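Local atomic coordinates of Alpha/beta hydrolase family protein (Bacillus anthracis, PDB entry 3OOS), a protein that probably acts as a hydrolase of the alpha/beta hydrolase fold, probably with a serine nucleophile, as in many relatives. Residues S33-N38 with L54-G59; K216-K221 with A244-N249. One frame throughout, in Å; residues are numbered along the deposited sequence.

Overall arrangement
Two loop closures in series illustrate how an alpha/beta hydrolase is tied together at well-separated points of its fold. Coming from the N terminus, the chain leaves strand 25-28, passes 33-38 and returns through strand 51-55, where interaction 1 closes a mostly irregular loop of 15 residues. The central strands and helices follow before interaction 2 opens. There 216-221 and 244-249 enclose strand 224-229 and most of helix 237-246, joining the approaches to strands 224-229 and 250-255, neighbours at one end of the main sheet. The two loops neither nest nor cross. The centres of interactions 1 and 2 are 29 Å apart, on opposite sides of the chain's centre; their nearest atoms are about 18 Å apart.

Interaction 1 of 2, residues S33-N38 with L54-G59; sequences SEYNDN and LVNLKG
Tyr35 lays one face of its ring on Leu54, joining the loop beyond strand 25-28 to the end of its parallel neighbour, strand 51-55, in the alpha/beta hydrolase fold. In this family the first of these regions commonly helps to form the oxyanion hole, and Tyr35 also touches His30 within it. The contact is a CH-pi interaction: Leu54 CD1 stands 3.6 Å from the centroid of the Tyr35 ring, only 9° off its normal. Leu54 CG is anti to the backbone N (chi1 -179°), which brings that branch point to 3.8 Å from Tyr35 CD2, while CD2 of the leucine reaches CG and CB of the tyrosine. The two side chains cross at about a right angle. At the ring's edge, in its plane, Val55 O lies 3.6 Å from Tyr35 CE2; this oxygen also accepts a hydrogen bond from Thr29 OG1. The Asn56 amide sits beside the backbone of Tyr35, its plane within 11° of the ring plane.

Two waters bridge the segments, one between main-chain atoms and one from a carboxylate to a carbonyl. The first accepts from Leu57 N and can donate to Ser33 O and Val55 O, although nearby acceptors outnumber its protons. Glu34, extended beyond CG, receives a hydrogen bond from Gly61 N on OE1; the second water donates both to Glu34 OE1, at 2.7 Å, and to Gly59 O, at 2.8 Å.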
loop_
_atom_site.group_PDB
_atom_site.type_symbol
_atom_site.label_atom_id
_atom_site.label_comp_id
_atom_site.label_asym_id
_atom_site.label_seq_id
_atom_site.Cartn_x
_atom_site.Cartn_y
_atom_site.Cartn_z
ATOM N N SER A 33 6.579 2.862 -4.037
ATOM C CA SER A 33 7.097 3.842 -3.082
ATOM C C SER A 33 8.429 3.394 -2.507
ATOM O O SER A 33 8.686 2.198 -2.369
ATOM C CB SER A 33 6.114 4.053 -1.929
ATOM O OG SER A 33 4.856 4.490 -2.393
ATOM N N GLU A 34 9.271 4.360 -2.159
ATOM C CA GLU A 34 10.517 4.051 -1.465
ATOM C C GLU A 34 10.571 4.713 -0.097
ATOM O O GLU A 34 10.163 5.859 0.065
ATOM C CB GLU A 34 11.743 4.412 -2.312
ATOM C CG GLU A 34 11.858 5.882 -2.706
ATOM C CD GLU A 34 12.981 6.142 -3.696
ATOM O OE1 GLU A 34 13.772 5.220 -3.990
ATOM O OE2 GLU A 34 13.075 7.283 -4.183
ATOM N N TYR A 35 11.075 3.968 0.879
ATOM C CA TYR A 35 11.080 4.378 2.273
ATOM C C TYR A 35 12.487 4.676 2.781
ATOM O O TYR A 35 13.482 4.286 2.170
ATOM C CB TYR A 35 10.467 3.271 3.136
ATOM C CG TYR A 35 9.088 2.825 2.709
ATOM C CD1 TYR A 35 7.967 3.607 2.986
ATOM C CD2 TYR A 35 8.901 1.612 2.045
ATOM C CE1 TYR A 35 6.695 3.198 2.605
ATOM C CE2 TYR A 35 7.630 1.193 1.660
ATOM C CZ TYR A 35 6.535 1.992 1.944
ATOM O OH TYR A 35 5.272 1.587 1.575
ATOM N N ASN A 36 12.552 5.381 3.906
ATOM C CA ASN A 36 13.800 5.578 4.637
ATOM C C ASN A 36 13.556 5.324 6.125
ATOM O O ASN A 36 12.457 4.916 6.504
ATOM C CB ASN A 36 14.387 6.970 4.364
ATOM C CG ASN A 36 13.455 8.096 4.769
ATOM O OD1 ASN A 36 12.877 8.079 5.853
ATOM N ND2 ASN A 36 13.320 9.095 3.899
ATOM N N ASP A 37 14.562 5.565 6.963
ATOM C CA ASP A 37 14.462 5.195 8.380
ATOM C C ASP A 37 13.526 6.066 9.234
ATOM O O ASP A 37 13.402 5.842 10.439
ATOM C CB ASP A 37 15.850 5.034 9.021
ATOM C CG ASP A 37 16.619 6.342 9.139
ATOM O OD1 ASP A 37 16.079 7.423 8.821
ATOM O OD2 ASP A 37 17.788 6.282 9.572
ATOM N N ASN A 38 12.859 7.038 8.612
ATOM C CA ASN A 38 11.741 7.723 9.266
ATOM C C ASN A 38 10.544 6.792 9.414
ATOM O O ASN A 38 9.625 7.067 10.185
ATOM C CB ASN A 38 11.318 8.969 8.486
ATOM C CG ASN A 38 12.342 10.082 8.571
ATOM O OD1 ASN A 38 12.862 10.537 7.554
ATOM N ND2 ASN A 38 12.643 10.520 9.785
ATOM N N LEU A 54 9.397 -3.198 6.968
ATOM C CA LEU A 54 9.029 -2.210 5.957
ATOM C C LEU A 54 10.021 -2.303 4.802
ATOM O O LEU A 54 11.161 -1.852 4.919
ATOM C CB LEU A 54 9.019 -0.804 6.571
ATOM C CG LEU A 54 8.642 0.388 5.684
ATOM C CD1 LEU A 54 7.200 0.286 5.202
ATOM C CD2 LEU A 54 8.867 1.694 6.444
ATOM N N VAL A 55 9.579 -2.899 3.696
ATOM C CA VAL A 55 10.476 -3.301 2.610
ATOM C C VAL A 55 10.570 -2.292 1.462
ATOM O O VAL A 55 9.558 -1.787 0.969
ATOM C CB VAL A 55 10.068 -4.689 2.044
ATOM C CG1 VAL A 55 11.005 -5.132 0.913
ATOM C CG2 VAL A 55 10.047 -5.729 3.156
ATOM N N ASN A 56 11.806 -2.009 1.055
ATOM C CA ASN A 56 12.075 -1.341 -0.215
ATOM C C ASN A 56 12.191 -2.383 -1.327
ATOM O O ASN A 56 13.087 -3.235 -1.309
ATOM C CB ASN A 56 13.350 -0.481 -0.129
ATOM C CG ASN A 56 13.076 0.941 0.353
ATOM O OD1 ASN A 56 13.969 1.617 0.883
ATOM N ND2 ASN A 56 11.852 1.403 0.162
ATOM N N LEU A 57 11.268 -2.329 -2.283
ATOM C CA LEU A 57 11.236 -3.296 -3.378
ATOM C C LEU A 57 12.342 -3.021 -4.396
ATOM O O LEU A 57 13.099 -2.059 -4.254
ATOM C CB LEU A 57 9.863 -3.293 -4.056
ATOM C CG LEU A 57 8.683 -3.705 -3.172
ATOM C CD1 LEU A 57 7.380 -3.554 -3.936
ATOM C CD2 LEU A 57 8.856 -5.129 -2.651
ATOM N N LYS A 58 12.448 -3.888 -5.402
ATOM C CA LYS A 58 13.371 -3.674 -6.517
ATOM C C LYS A 58 13.153 -2.266 -7.070
ATOM O O LYS A 58 12.014 -1.855 -7.300
ATOM C CB LYS A 58 13.127 -4.729 -7.603
ATOM C CG LYS A 58 14.237 -4.896 -8.648
ATOM C CD LYS A 58 15.451 -5.683 -8.113
ATOM C CE LYS A 58 15.144 -7.145 -7.800
ATOM N NZ LYS A 58 14.938 -7.966 -9.023
ATOM N N GLY A 59 14.241 -1.524 -7.246
ATOM C CA GLY A 59 14.175 -0.158 -7.767
ATOM C C GLY A 59 13.882 0.919 -6.731
ATOM O O GLY A 59 13.721 2.090 -7.084
HETATM O O HOH W 1 9.104 -0.433 -1.733
HETATM O O HOH W 2 14.384 4.764 -6.572
#

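Interaction 2 of 2, residues K216-K221 with A244-N249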
loop_
_atom_site.group_PDB
_atom_site.type_symbol
_atom_site.label_atom_id
_atom_site.label_comp_id
_atom_site.label_asym_id
_atom_site.label_seq_id
_atom_site.Cartn_x
_atom_site.Cartn_y
_atom_site.Cartn_z
ATOM N N LYS A 216 -10.315 -15.442 -7.981
ATOM C CA LYS A 216 -9.322 -16.094 -7.136
ATOM C C LYS A 216 -9.515 -15.781 -5.653
ATOM O O LYS A 216 -9.147 -16.592 -4.805
ATOM C CB LYS A 216 -7.899 -15.762 -7.595
ATOM C CG LYS A 216 -7.466 -16.555 -8.830
ATOM C CD LYS A 216 -5.977 -16.378 -9.161
ATOM C CE LYS A 216 -5.647 -14.974 -9.660
ATOM N NZ LYS A 216 -6.386 -14.612 -10.913
ATOM N N LEU A 217 -10.113 -14.631 -5.337
ATOM C CA LEU A 217 -10.337 -14.256 -3.933
ATOM C C LEU A 217 -11.243 -15.236 -3.182
ATOM O O LEU A 217 -11.124 -15.387 -1.963
ATOM C CB LEU A 217 -10.893 -12.836 -3.806
ATOM C CG LEU A 217 -9.944 -11.674 -4.117
ATOM C CD1 LEU A 217 -10.618 -10.371 -3.734
ATOM C CD2 LEU A 217 -8.597 -11.815 -3.406
ATOM N N LYS A 218 -12.130 -15.905 -3.918
ATOM C CA LYS A 218 -13.051 -16.879 -3.338
ATOM C C LYS A 218 -12.309 -18.094 -2.775
ATOM O O LYS A 218 -12.867 -18.876 -1.998
ATOM C CB LYS A 218 -14.085 -17.314 -4.384
ATOM C CG LYS A 218 -14.947 -16.171 -4.913
ATOM C CD LYS A 218 -15.856 -16.621 -6.047
ATOM C CE LYS A 218 -16.997 -15.637 -6.258
ATOM N NZ LYS A 218 -17.733 -15.882 -7.527
ATOM N N PHE A 219 -11.045 -18.245 -3.166
ATOM C CA PHE A 219 -10.232 -19.382 -2.738
ATOM C C PHE A 219 -9.113 -18.984 -1.771
ATOM O O PHE A 219 -8.270 -19.809 -1.408
ATOM C CB PHE A 219 -9.700 -20.143 -3.959
ATOM C CG PHE A 219 -10.791 -20.638 -4.868
ATOM C CD1 PHE A 219 -11.483 -21.807 -4.567
ATOM C CD2 PHE A 219 -11.159 -19.912 -5.999
ATOM C CE1 PHE A 219 -12.511 -22.259 -5.391
ATOM C CE2 PHE A 219 -12.185 -20.361 -6.831
ATOM C CZ PHE A 219 -12.860 -21.534 -6.527
ATOM N N VAL A 220 -9.130 -17.719 -1.353
ATOM C CA VAL A 220 -8.230 -17.210 -0.318
ATOM C C VAL A 220 -8.836 -17.547 1.049
ATOM O O VAL A 220 -9.934 -17.089 1.383
ATOM C CB VAL A 220 -7.995 -15.683 -0.475
ATOM C CG1 VAL A 220 -7.257 -15.100 0.737
ATOM C CG2 VAL A 220 -7.220 -15.398 -1.767
ATOM N N LYS A 221 -8.116 -18.352 1.831
ATOM C CA LYS A 221 -8.670 -18.949 3.050
ATOM C C LYS A 221 -8.092 -18.368 4.344
ATOM O O LYS A 221 -8.557 -18.693 5.441
ATOM C CB LYS A 221 -8.492 -20.478 3.029
ATOM C CG LYS A 221 -9.000 -21.191 1.758
ATOM C CD LYS A 221 -10.424 -20.787 1.339
ATOM C CE LYS A 221 -11.498 -21.217 2.339
ATOM N NZ LYS A 221 -11.619 -22.697 2.484
ATOM N N ALA A 244 -14.071 -7.789 0.786
ATOM C CA ALA A 244 -14.472 -8.458 2.023
ATOM C C ALA A 244 -15.564 -9.503 1.807
ATOM O O ALA A 244 -15.602 -10.515 2.510
ATOM C CB ALA A 244 -14.901 -7.441 3.063
ATOM N N ASN A 245 -16.444 -9.265 0.836
ATOM C CA ASN A 245 -17.475 -10.245 0.497
ATOM C C ASN A 245 -16.905 -11.487 -0.196
ATOM O O ASN A 245 -17.311 -12.617 0.101
ATOM C CB ASN A 245 -18.570 -9.618 -0.367
ATOM C CG ASN A 245 -19.598 -10.635 -0.822
ATOM O OD1 ASN A 245 -20.445 -11.077 -0.039
ATOM N ND2 ASN A 245 -19.516 -11.030 -2.088
ATOM N N LEU A 246 -15.962 -11.271 -1.109
ATOM C CA LEU A 246 -15.421 -12.359 -1.928
ATOM C C LEU A 246 -14.537 -13.320 -1.136
ATOM O O LEU A 246 -14.594 -14.534 -1.340
ATOM C CB LEU A 246 -14.662 -11.800 -3.138
ATOM C CG LEU A 246 -15.512 -11.136 -4.226
ATOM C CD1 LEU A 246 -14.621 -10.483 -5.270
ATOM C CD2 LEU A 246 -16.484 -12.124 -4.875
ATOM N N ILE A 247 -13.730 -12.775 -0.231
ATOM C CA ILE A 247 -12.849 -13.592 0.602
ATOM C C ILE A 247 -13.670 -14.243 1.724
ATOM O O ILE A 247 -14.291 -13.537 2.518
ATOM C CB ILE A 247 -11.691 -12.753 1.189
ATOM C CG1 ILE A 247 -10.826 -12.174 0.060
ATOM C CG2 ILE A 247 -10.841 -13.599 2.138
ATOM C CD1 ILE A 247 -9.784 -11.170 0.531
ATOM N N PRO A 248 -13.678 -15.590 1.786
ATOM C CA PRO A 248 -14.529 -16.307 2.746
ATOM C C PRO A 248 -14.342 -15.909 4.213
ATOM O O PRO A 248 -15.331 -15.800 4.939
ATOM C CB PRO A 248 -14.137 -17.776 2.540
ATOM C CG PRO A 248 -13.637 -17.844 1.153
ATOM C CD PRO A 248 -12.998 -16.513 0.857
ATOM N N ASN A 249 -13.100 -15.691 4.645
ATOM C CA ASN A 249 -12.822 -15.409 6.058
ATOM C C ASN A 249 -12.410 -13.958 6.327
ATOM O O ASN A 249 -11.569 -13.690 7.194
ATOM C CB ASN A 249 -11.770 -16.383 6.606
ATOM C CG ASN A 249 -12.167 -17.842 6.425
ATOM O OD1 ASN A 249 -11.453 -18.618 5.784
ATOM N ND2 ASN A 249 -13.306 -18.220 6.986
HETATM O O HOH W 3 -10.296 -16.236 3.884
#
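Leu217 meets both Leu246 and Ile247, and these three residues bury the most surface where a turn of the alpha/beta hydrolase fold meets the end of a helix, each shortly before a parallel strand of the main sheet. Leu217 opens a type I beta turn that runs to Val220 ahead of strand 224-229; Leu246 ends helix 237-246, and Ile247 is the first residue to leave it on the way to strand 250-255. The closest side-chain approaches of Leu217 are made by its CB, 4.0 Å from Leu246 CB and 3.9 Å from Ile247 CG1. Its CD2 follows the isoleucine's CG1 branch, and the side chain also packs on Leu106 of helix 100-112. Leu246 CD2 meets CE of the extended Lys218 side chain at 3.8 Å.

Ile247 fits between Leu217 and Val220 by dividing its branches. With CG1 anti to the carbonyl carbon, beside the backbone N (chi1 -61°), that branch lies against Leu217, whereas CG2 approaches Val220 CG1 at 4.1 Å.

The main chains touch through CA-H...O contacts in both directions. Ile247 CA lies 3.6 Å from Leu217 O, with an angle at the hydrogen of 158°, and Lys218 CA comes to 3.4 Å from Leu246 O. Leu217 O is thus shared, for it also accepts the turn's own bond from Val220 N. Gln113 hydrogen-bonds to the turn, through NE2 to Phe219 O and OE1 to Lys221 N. Where the turn ends, Pro248 CD presses to 3.2 Å from Val220 O, and a water that accepts from Asn249 N can donate to the same Val220 O, at 2.7 Å.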